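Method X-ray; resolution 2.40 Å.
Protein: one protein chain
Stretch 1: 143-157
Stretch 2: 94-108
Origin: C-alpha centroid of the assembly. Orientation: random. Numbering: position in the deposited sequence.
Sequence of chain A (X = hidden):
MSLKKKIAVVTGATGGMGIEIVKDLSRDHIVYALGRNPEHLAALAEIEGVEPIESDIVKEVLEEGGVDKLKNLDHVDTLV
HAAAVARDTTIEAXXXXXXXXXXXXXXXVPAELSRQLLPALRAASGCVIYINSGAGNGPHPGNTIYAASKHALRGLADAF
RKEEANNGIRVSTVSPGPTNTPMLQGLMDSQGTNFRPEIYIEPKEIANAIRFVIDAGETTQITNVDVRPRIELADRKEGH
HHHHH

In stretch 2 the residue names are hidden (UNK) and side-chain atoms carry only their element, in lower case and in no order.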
# COMPACT_ATOMS: atom_id res chain seq x y z
N ASN A 143 -9.77 -2.88 -16.07
CA ASN A 143 -8.77 -3.05 -17.13
C ASN A 143 -7.30 -2.94 -16.65
O ASN A 143 -6.99 -2.41 -15.58
CB ASN A 143 -9.04 -2.09 -18.30
CG ASN A 143 -8.32 -2.51 -19.60
OD1 ASN A 143 -7.12 -2.27 -19.76
ND2 ASN A 143 -9.07 -3.11 -20.55
N THR A 144 -6.42 -3.44 -17.49
CA THR A 144 -5.01 -3.55 -17.23
C THR A 144 -4.34 -2.18 -17.42
O THR A 144 -3.45 -1.79 -16.67
CB THR A 144 -4.44 -4.63 -18.18
OG1 THR A 144 -3.67 -5.61 -17.45
CG2 THR A 144 -3.64 -4.03 -19.30
N ILE A 145 -4.81 -1.42 -18.41
CA ILE A 145 -4.20 -0.15 -18.73
C ILE A 145 -4.57 0.91 -17.71
O ILE A 145 -3.76 1.78 -17.39
CB ILE A 145 -4.66 0.31 -20.14
CG1 ILE A 145 -4.23 -0.72 -21.18
CG2 ILE A 145 -4.10 1.68 -20.47
CD1 ILE A 145 -4.69 -0.44 -22.58
N TYR A 146 -5.78 0.83 -17.17
CA TYR A 146 -6.21 1.83 -16.24
C TYR A 146 -5.50 1.66 -14.93
O TYR A 146 -4.99 2.62 -14.40
CB TYR A 146 -7.74 1.87 -16.14
CG TYR A 146 -8.34 1.78 -17.53
CD1 TYR A 146 -7.76 2.49 -18.59
CD2 TYR A 146 -9.43 0.95 -17.81
CE1 TYR A 146 -8.28 2.39 -19.89
CE2 TYR A 146 -9.95 0.86 -19.13
CZ TYR A 146 -9.36 1.59 -20.15
OH TYR A 146 -9.84 1.51 -21.43
N ALA A 147 -5.40 0.42 -14.45
CA ALA A 147 -4.64 0.10 -13.24
C ALA A 147 -3.21 0.58 -13.36
O ALA A 147 -2.66 1.17 -12.43
CB ALA A 147 -4.69 -1.41 -12.97
N ALA A 148 -2.60 0.38 -14.51
CA ALA A 148 -1.19 0.68 -14.63
C ALA A 148 -0.92 2.17 -14.59
O ALA A 148 -0.01 2.65 -13.90
CB ALA A 148 -0.60 0.05 -15.84
N SER A 149 -1.73 2.93 -15.31
CA SER A 149 -1.54 4.36 -15.36
C SER A 149 -1.89 5.01 -14.05
O SER A 149 -1.23 5.96 -13.64
CB SER A 149 -2.32 4.98 -16.49
OG SER A 149 -3.67 4.62 -16.36
N LYS A 150 -2.90 4.53 -13.34
CA LYS A 150 -3.18 5.18 -12.06
C LYS A 150 -2.13 4.82 -11.01
O LYS A 150 -1.83 5.67 -10.16
CB LYS A 150 -4.59 4.91 -11.55
CG LYS A 150 -4.81 3.65 -10.75
CD LYS A 150 -6.20 3.66 -10.03
CE LYS A 150 -7.43 3.40 -11.01
NZ LYS A 150 -7.99 1.97 -11.11
N HIS A 151 -1.58 3.60 -11.09
CA HIS A 151 -0.47 3.25 -10.22
C HIS A 151 0.77 4.01 -10.63
O HIS A 151 1.50 4.52 -9.76
CB HIS A 151 -0.24 1.73 -10.17
CG HIS A 151 -1.18 1.03 -9.24
ND1 HIS A 151 -2.23 0.25 -9.70
CD2 HIS A 151 -1.30 1.06 -7.89
CE1 HIS A 151 -2.93 -0.20 -8.66
NE2 HIS A 151 -2.39 0.28 -7.56
N ALA A 152 0.95 4.19 -11.94
CA ALA A 152 2.04 5.02 -12.43
C ALA A 152 2.01 6.49 -11.92
O ALA A 152 3.02 7.05 -11.43
CB ALA A 152 2.06 4.98 -13.93
N LEU A 153 0.83 7.11 -12.02
CA LEU A 153 0.65 8.50 -11.72
C LEU A 153 0.97 8.69 -10.25
O LEU A 153 1.60 9.64 -9.83
CB LEU A 153 -0.79 8.88 -12.04
CG LEU A 153 -1.22 10.26 -11.58
CD1 LEU A 153 -0.40 11.43 -12.30
CD2 LEU A 153 -2.68 10.36 -11.88
N ARG A 154 0.59 7.70 -9.46
CA ARG A 154 0.81 7.74 -8.04
C ARG A 154 2.27 7.67 -7.65
O ARG A 154 2.69 8.42 -6.76
CB ARG A 154 -0.01 6.65 -7.33
CG ARG A 154 0.27 6.63 -5.81
CD ARG A 154 -0.18 7.95 -5.12
NE ARG A 154 0.04 7.87 -3.68
CZ ARG A 154 -0.93 7.69 -2.79
NH1 ARG A 154 -0.66 7.60 -1.51
NH2 ARG A 154 -2.19 7.63 -3.19
N GLY A 155 3.07 6.81 -8.29
CA GLY A 155 4.54 6.80 -8.04
C GLY A 155 5.26 8.08 -8.51
O GLY A 155 6.25 8.52 -7.91
N LEU A 156 4.78 8.64 -9.60
CA LEU A 156 5.24 9.94 -10.09
C LEU A 156 5.01 11.00 -9.01
O LEU A 156 5.94 11.68 -8.62
CB LEU A 156 4.45 10.35 -11.38
CG LEU A 156 4.63 11.79 -11.92
CD1 LEU A 156 6.08 12.17 -12.14
CD2 LEU A 156 3.86 11.99 -13.19
N ALA A 157 3.77 11.12 -8.53
CA ALA A 157 3.44 12.14 -7.55
C ALA A 157 4.34 12.10 -6.31
O ALA A 157 4.87 13.13 -5.91
CB ALA A 157 2.01 12.01 -7.14
N UNK A 94 -6.51 -0.48 -31.54
CA UNK A 94 -5.80 -1.55 -30.81
C UNK A 94 -5.30 -1.18 -29.40
O UNK A 94 -5.33 -0.01 -29.01
N UNK A 95 -4.87 -2.19 -28.64
CA UNK A 95 -4.32 -2.00 -27.30
C UNK A 95 -3.08 -1.14 -27.26
O UNK A 95 -2.91 -0.38 -26.33
o UNK A 95 -4.96 -3.81 -25.89
c UNK A 95 -3.92 -3.34 -26.70
N UNK A 96 -2.20 -1.27 -28.24
CA UNK A 96 -0.96 -0.53 -28.14
C UNK A 96 -1.27 0.96 -28.19
O UNK A 96 -0.76 1.75 -27.38
c UNK A 96 0.52 -2.31 -29.15
c UNK A 96 0.07 -0.88 -29.25
c UNK A 96 1.29 0.01 -29.11
N UNK A 97 -2.12 1.33 -29.13
CA UNK A 97 -2.49 2.72 -29.27
C UNK A 97 -3.20 3.21 -28.00
O UNK A 97 -2.97 4.31 -27.53
c UNK A 97 -3.37 2.94 -30.57
N UNK A 98 -4.05 2.36 -27.43
CA UNK A 98 -4.65 2.62 -26.13
C UNK A 98 -3.63 2.84 -24.97
O UNK A 98 -3.71 3.83 -24.27
o UNK A 98 -8.10 0.09 -24.02
c UNK A 98 -7.84 0.62 -25.13
c UNK A 98 -6.90 1.84 -25.18
c UNK A 98 -5.56 1.46 -25.82
o UNK A 98 -8.28 0.16 -26.24
N UNK A 99 -2.65 1.94 -24.78
CA UNK A 99 -1.53 2.20 -23.87
C UNK A 99 -0.88 3.57 -24.04
O UNK A 99 -0.61 4.27 -23.04
c UNK A 99 -1.14 -1.26 -23.74
c UNK A 99 -0.11 0.13 -19.53
c UNK A 99 -0.13 0.63 -20.83
c UNK A 99 -0.42 1.16 -24.03
c UNK A 99 -0.48 -1.20 -19.25
c UNK A 99 -0.70 -0.06 -23.26
c UNK A 99 -0.56 -0.21 -21.85
n UNK A 99 -1.27 -2.16 -22.71
c UNK A 99 -0.90 -1.55 -21.54
c UNK A 99 -0.87 -2.05 -20.24
N UNK A 100 -0.54 3.91 -25.27
CA UNK A 100 0.14 5.18 -25.53
C UNK A 100 -0.78 6.36 -25.18
O UNK A 100 -0.37 7.31 -24.53
c UNK A 100 0.59 5.29 -26.99
c UNK A 100 1.76 4.43 -27.33
c UNK A 100 3.83 3.67 -27.23
n UNK A 100 2.99 4.56 -26.72
n UNK A 100 3.18 2.96 -28.14
c UNK A 100 1.89 3.42 -28.23
N UNK A 101 -2.03 6.27 -25.59
CA UNK A 101 -2.96 7.36 -25.31
C UNK A 101 -3.10 7.60 -23.78
O UNK A 101 -2.97 8.73 -23.29
c UNK A 101 -4.32 7.03 -25.93
N UNK A 102 -3.39 6.55 -23.04
CA UNK A 102 -3.50 6.67 -21.60
C UNK A 102 -2.24 7.14 -20.87
O UNK A 102 -2.33 8.06 -20.06
c UNK A 102 -7.34 5.51 -19.81
n UNK A 102 -7.55 4.86 -20.95
c UNK A 102 -3.93 5.36 -21.00
c UNK A 102 -6.35 4.70 -21.60
n UNK A 102 -6.04 5.77 -19.70
c UNK A 102 -5.40 5.26 -20.82
N UNK A 103 -1.11 6.48 -21.11
CA UNK A 103 0.12 6.83 -20.43
C UNK A 103 0.54 8.21 -20.81
O UNK A 103 1.06 8.93 -19.97
c UNK A 103 1.03 4.51 -20.13
c UNK A 103 1.27 5.87 -20.76
c UNK A 103 2.16 3.53 -20.47
c UNK A 103 0.88 4.68 -18.63
N UNK A 104 0.39 8.57 -22.09
CA UNK A 104 0.79 9.92 -22.52
C UNK A 104 0.01 10.95 -21.70
O UNK A 104 0.56 11.82 -21.03
o UNK A 104 2.61 9.21 -24.45
o UNK A 104 1.31 9.63 -26.17
c UNK A 104 0.47 10.15 -24.01
c UNK A 104 1.54 9.63 -24.94
N UNK A 105 -1.29 10.80 -21.72
CA UNK A 105 -2.13 11.80 -21.14
C UNK A 105 -2.17 11.77 -19.61
O UNK A 105 -2.16 12.82 -19.01
c UNK A 105 -5.84 12.55 -21.95
c UNK A 105 -4.47 12.81 -21.29
c UNK A 105 -3.90 14.14 -21.72
c UNK A 105 -3.53 11.69 -21.71
N UNK A 106 -2.19 10.58 -18.99
CA UNK A 106 -2.34 10.47 -17.51
C UNK A 106 -1.02 10.55 -16.70
O UNK A 106 -1.02 10.81 -15.48
c UNK A 106 -4.45 9.04 -17.80
o UNK A 106 -5.08 10.02 -18.18
n UNK A 106 -4.94 7.79 -17.89
c UNK A 106 -3.08 9.20 -17.12
N UNK A 107 0.11 10.31 -17.36
CA UNK A 107 1.37 10.19 -16.64
C UNK A 107 2.43 11.10 -17.26
O UNK A 107 3.02 11.91 -16.55
c UNK A 107 0.80 7.80 -16.08
c UNK A 107 1.87 8.74 -16.65
c UNK A 107 3.16 8.61 -15.88
N UNK A 108 2.67 11.00 -18.57
CA UNK A 108 3.79 11.75 -19.14
C UNK A 108 3.55 13.27 -19.19
O UNK A 108 4.38 14.06 -18.77
c UNK A 108 4.79 8.83 -21.69
c UNK A 108 5.59 11.87 -20.84
c UNK A 108 4.31 11.16 -20.47
c UNK A 108 4.57 9.65 -20.33

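Position 94 has no side-chain atoms, so it is Gly 94; its backbone O accepts the hydrogen bond from N of position 98. Position 95 carries one carbon and one oxygen, which makes it Ser 95, a small polar residue in the first turn, whose backbone O lies 4.2 Å from Ile 145 CD1. Position 96 has one carbon bearing two more, the fork of Val 96, partly exposed, and its CA-to-CB bond points away from stretch 1. A lone carbon at position 97 gives Ala 97, exposed and out of reach.

Position 98 has a chain of three carbons, the last carrying two oxygens: Glu 98. Its CA-to-CB bond points toward the other helix, and OE2 comes within 3.7 Å of Ile 145 CD1 and 3.4 Å of Tyr 146 OH; the chain is long enough to bring its carboxylate to both side chains at the border of the contact.

At position 99 one carbon leads to fused five- and six-membered rings with eight carbons and one nitrogen, which can only be Trp 99. Ile 145 CG1 sits over its face, 3.6 Å from the centroid of the five-membered ring, a CH-pi contact. Ala 148 CB meets the ring edge at 3.6 Å from CH2, and Thr 144 CG2 lies 3.5 Å from CZ2. A broad flat side chain thus serves three small or slender neighbours.

Position 100 bears a five-membered ring of three carbons and two nitrogens, His 100, polar and partly exposed, its CA-to-CB bond pointing away from stretch 1; position 101, with one carbon, is the exposed Ala 101. Position 102 repeats the ring with two nitrogens, but its CA-to-CB bond points toward stretch 1: His 102. Its CB packs 3.7 Å from Ile 145 CG2, and its ring meets that of Tyr 146 obliquely.

Four carbons forked at the second identify position 103 as Leu 103, apolar and buried, whose CD2 reaches 3.9 Å from Ser 149 CB. Position 104, two carbons with two oxygens on the second, is Asp 104, charged and partly exposed, and position 105, again four carbons forked at the second, is Leu 105, also partly exposed; both are out of reach of stretch 1. Position 106 has two carbons, the second holding one oxygen and one nitrogen. This is Asn 106, short and polar beside the Ser 149 hydroxyl, with ND2 3.7 Å from Ser 149 OG.

One carbon with two branches makes position 107 Val 107. Compact enough for a close approach, it sits among Ser 149, Ala 152, Leu 153 and Leu 156, its CG2 3.8 Å from Ala 152 CB. Position 108, four carbons forked at the first with one longer arm, is Ile 108, apolar and buried, its CA-to-CB bond pointing away.

The two helices run at 25°. Ile 145, Ser 149 and Val 107 each fill a hole in the partner, so the 666 Å² contact rests on interlocking side chains, apolar around Trp 99 and Val 107, mixed with polar groups around Glu 98, His 102 and Asn 106; no clear hydrogen bond crosses it.

Stretch 2 (94-108) GSVAEWHAHLDLNVI
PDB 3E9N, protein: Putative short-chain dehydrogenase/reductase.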